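Structural protein VP1 (Trichodysplasia spinulosa-associated polyomavirus, PDB 4U60) forms the pentameric capsid building block of the virus and binds sialylated glycans such as the GM1 oligosaccharide, probably engaging host-cell glycolipids. Local coordinates at residues 65-70 / 185-190. Residues are numbered along the deposited sequence; the frame is centred on the assembly and turned at random. Where two conformers were deposited one is given.
Sequences IPTYST and AFPVEC
Thr67 and Pro187, CA to CA 4.2 Å, form a single beta bridge between segments whose directions differ by 110°. It ties the lead-in to strand 69-74 of the VP1 jelly roll to the loop between strands 177-179 and 191-193. Two backbone bonds flank it and make it an antiparallel non-hydrogen-bonded pair: Val188 N to Pro66 O at 3.1 Å, nearly straight at 167°, and Tyr68 N to Phe186 O, also 3.1 Å. Two waters add further links beside the bridge: one donates to Pro66 O (2.7 Å) and accepts from Glu189 N, giving that carbonyl a second donor; the other joins Tyr68 O to Phe186 N.

The Tyr68 ring takes Val188 CG1 over the centre of one face, a CH-pi contact 3.3 Å from the centroid. Tyr68 CG stands beside its own backbone N (chi1 -66°), the N bonded to Phe186 O, which starts the ring off on the side of Val188. The ring's OH hydrogen-bonds to Trp191 O. Glu189 OE1 meets Ile65 CG2 at 3.6 Å while accepting from His109 NE2 of a neighbouring subunit, a residue that lines a glycan pocket; OE2 bonds to Tyr153 OH. Ile65 CD1 presses on Pro187 CB at 3.4 Å, tighter than usual carbon-carbon contact.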
loop_
_atom_site.group_PDB
_atom_site.type_symbol
_atom_site.label_atom_id
_atom_site.label_comp_id
_atom_site.label_asym_id
_atom_site.label_seq_id
_atom_site.Cartn_x
_atom_site.Cartn_y
_atom_site.Cartn_z
ATOM N N ILE C 65 -29.842 1.164 -8.039
ATOM C CA ILE C 65 -28.841 2.122 -7.640
ATOM C C ILE C 65 -28.759 2.298 -6.110
ATOM O O ILE C 65 -29.762 2.442 -5.421
ATOM C CB ILE C 65 -28.898 3.455 -8.382
ATOM C CG1 ILE C 65 -30.129 4.158 -7.949
ATOM C CG2 ILE C 65 -28.740 3.337 -9.919
ATOM C CD1 ILE C 65 -29.790 5.117 -6.851
ATOM N N PRO C 66 -27.538 2.247 -5.592
ATOM C CA PRO C 66 -27.306 2.442 -4.167
ATOM C C PRO C 66 -27.616 3.854 -3.671
ATOM O O PRO C 66 -27.403 4.830 -4.402
ATOM C CB PRO C 66 -25.820 2.134 -4.021
ATOM C CG PRO C 66 -25.539 1.167 -5.122
ATOM C CD PRO C 66 -26.408 1.587 -6.256
ATOM N N THR C 67 -28.089 3.943 -2.425
ATOM C CA THR C 67 -28.402 5.213 -1.793
ATOM C C THR C 67 -27.713 5.279 -0.433
ATOM O O THR C 67 -27.204 4.266 0.073
ATOM C CB THR C 67 -29.916 5.409 -1.613
ATOM O OG1 THR C 67 -30.478 4.257 -0.982
ATOM C CG2 THR C 67 -30.588 5.623 -2.955
ATOM N N TYR C 68 -27.644 6.468 0.133
ATOM C CA TYR C 68 -27.101 6.633 1.489
ATOM C C TYR C 68 -28.024 6.061 2.550
ATOM O O TYR C 68 -29.266 6.181 2.477
ATOM C CB TYR C 68 -26.802 8.092 1.801
ATOM C CG TYR C 68 -25.688 8.680 0.958
ATOM C CD1 TYR C 68 -24.368 8.366 1.236
ATOM C CD2 TYR C 68 -25.952 9.497 -0.128
ATOM C CE1 TYR C 68 -23.332 8.900 0.489
ATOM C CE2 TYR C 68 -24.934 10.023 -0.897
ATOM C CZ TYR C 68 -23.616 9.701 -0.594
ATOM O OH TYR C 68 -22.581 10.209 -1.350
ATOM N N SER C 69 -27.420 5.411 3.545
ATOM C CA SER C 69 -28.110 5.111 4.777
ATOM C C SER C 69 -28.010 6.316 5.697
ATOM O O SER C 69 -26.983 6.982 5.743
ATOM C CB SER C 69 -27.461 3.920 5.462
ATOM O OG SER C 69 -27.505 2.772 4.619
ATOM N N THR C 70 -29.049 6.575 6.476
ATOM C CA THR C 70 -29.002 7.669 7.429
ATOM C C THR C 70 -30.065 7.506 8.520
ATOM O O THR C 70 -31.105 6.868 8.330
ATOM C CB THR C 70 -29.156 9.041 6.730
ATOM O OG1 THR C 70 -28.749 10.097 7.613
ATOM C CG2 THR C 70 -30.586 9.286 6.273
ATOM N N ALA C 185 -32.832 6.845 -0.079
ATOM C CA ALA C 185 -33.509 7.691 -1.076
ATOM C C ALA C 185 -32.609 8.627 -1.905
ATOM O O ALA C 185 -32.981 9.019 -3.008
ATOM C CB ALA C 185 -34.558 8.526 -0.383
ATOM N N PHE C 186 -31.452 8.998 -1.377
ATOM C CA PHE C 186 -30.519 9.887 -2.065
ATOM C C PHE C 186 -29.424 9.067 -2.753
ATOM O O PHE C 186 -28.599 8.442 -2.068
ATOM C CB PHE C 186 -29.879 10.839 -1.041
ATOM C CG PHE C 186 -30.793 11.918 -0.542
ATOM C CD1 PHE C 186 -31.739 11.662 0.443
ATOM C CD2 PHE C 186 -30.718 13.203 -1.069
ATOM C CE1 PHE C 186 -32.578 12.682 0.899
ATOM C CE2 PHE C 186 -31.546 14.209 -0.608
ATOM C CZ PHE C 186 -32.486 13.948 0.364
ATOM N N PRO C 187 -29.430 9.033 -4.104
ATOM C CA PRO C 187 -28.429 8.180 -4.769
ATOM C C PRO C 187 -27.011 8.645 -4.549
ATOM O O PRO C 187 -26.695 9.840 -4.639
ATOM C CB PRO C 187 -28.793 8.297 -6.248
ATOM C CG PRO C 187 -30.256 8.610 -6.249
ATOM C CD PRO C 187 -30.420 9.542 -5.067
ATOM N N VAL C 188 -26.129 7.688 -4.299
ATOM C CA VAL C 188 -24.727 8.087 -4.092
ATOM C C VAL C 188 -24.091 8.527 -5.399
ATOM O O VAL C 188 -23.193 9.384 -5.376
ATOM C CB VAL C 188 -23.844 7.070 -3.337
ATOM C CG1 VAL C 188 -24.500 6.678 -2.016
ATOM C CG2 VAL C 188 -23.472 5.860 -4.209
ATOM N N GLU C 189 -24.595 8.041 -6.535
ATOM C CA GLU C 189 -24.011 8.407 -7.826
ATOM C C GLU C 189 -24.155 9.885 -8.162
ATOM O O GLU C 189 -23.445 10.370 -9.023
ATOM C CB GLU C 189 -24.632 7.602 -8.971
ATOM C CG GLU C 189 -26.070 7.934 -9.292
ATOM C CD GLU C 189 -26.587 7.169 -10.488
ATOM O OE1 GLU C 189 -26.304 5.966 -10.580
ATOM O OE2 GLU C 189 -27.268 7.761 -11.341
ATOM N N CYS C 190 -25.083 10.594 -7.517
ATOM C CA CYS C 190 -25.308 12.006 -7.871
ATOM C C CYS C 190 -25.268 12.975 -6.711
ATOM O O CYS C 190 -25.365 14.180 -6.935
ATOM C CB CYS C 190 -26.588 12.160 -8.684
ATOM S SG CYS C 190 -28.096 11.690 -7.823
HETATM O O HOH W 1 -26.179 5.599 -6.717
HETATM O O HOH W 2 -30.585 8.253 1.339
#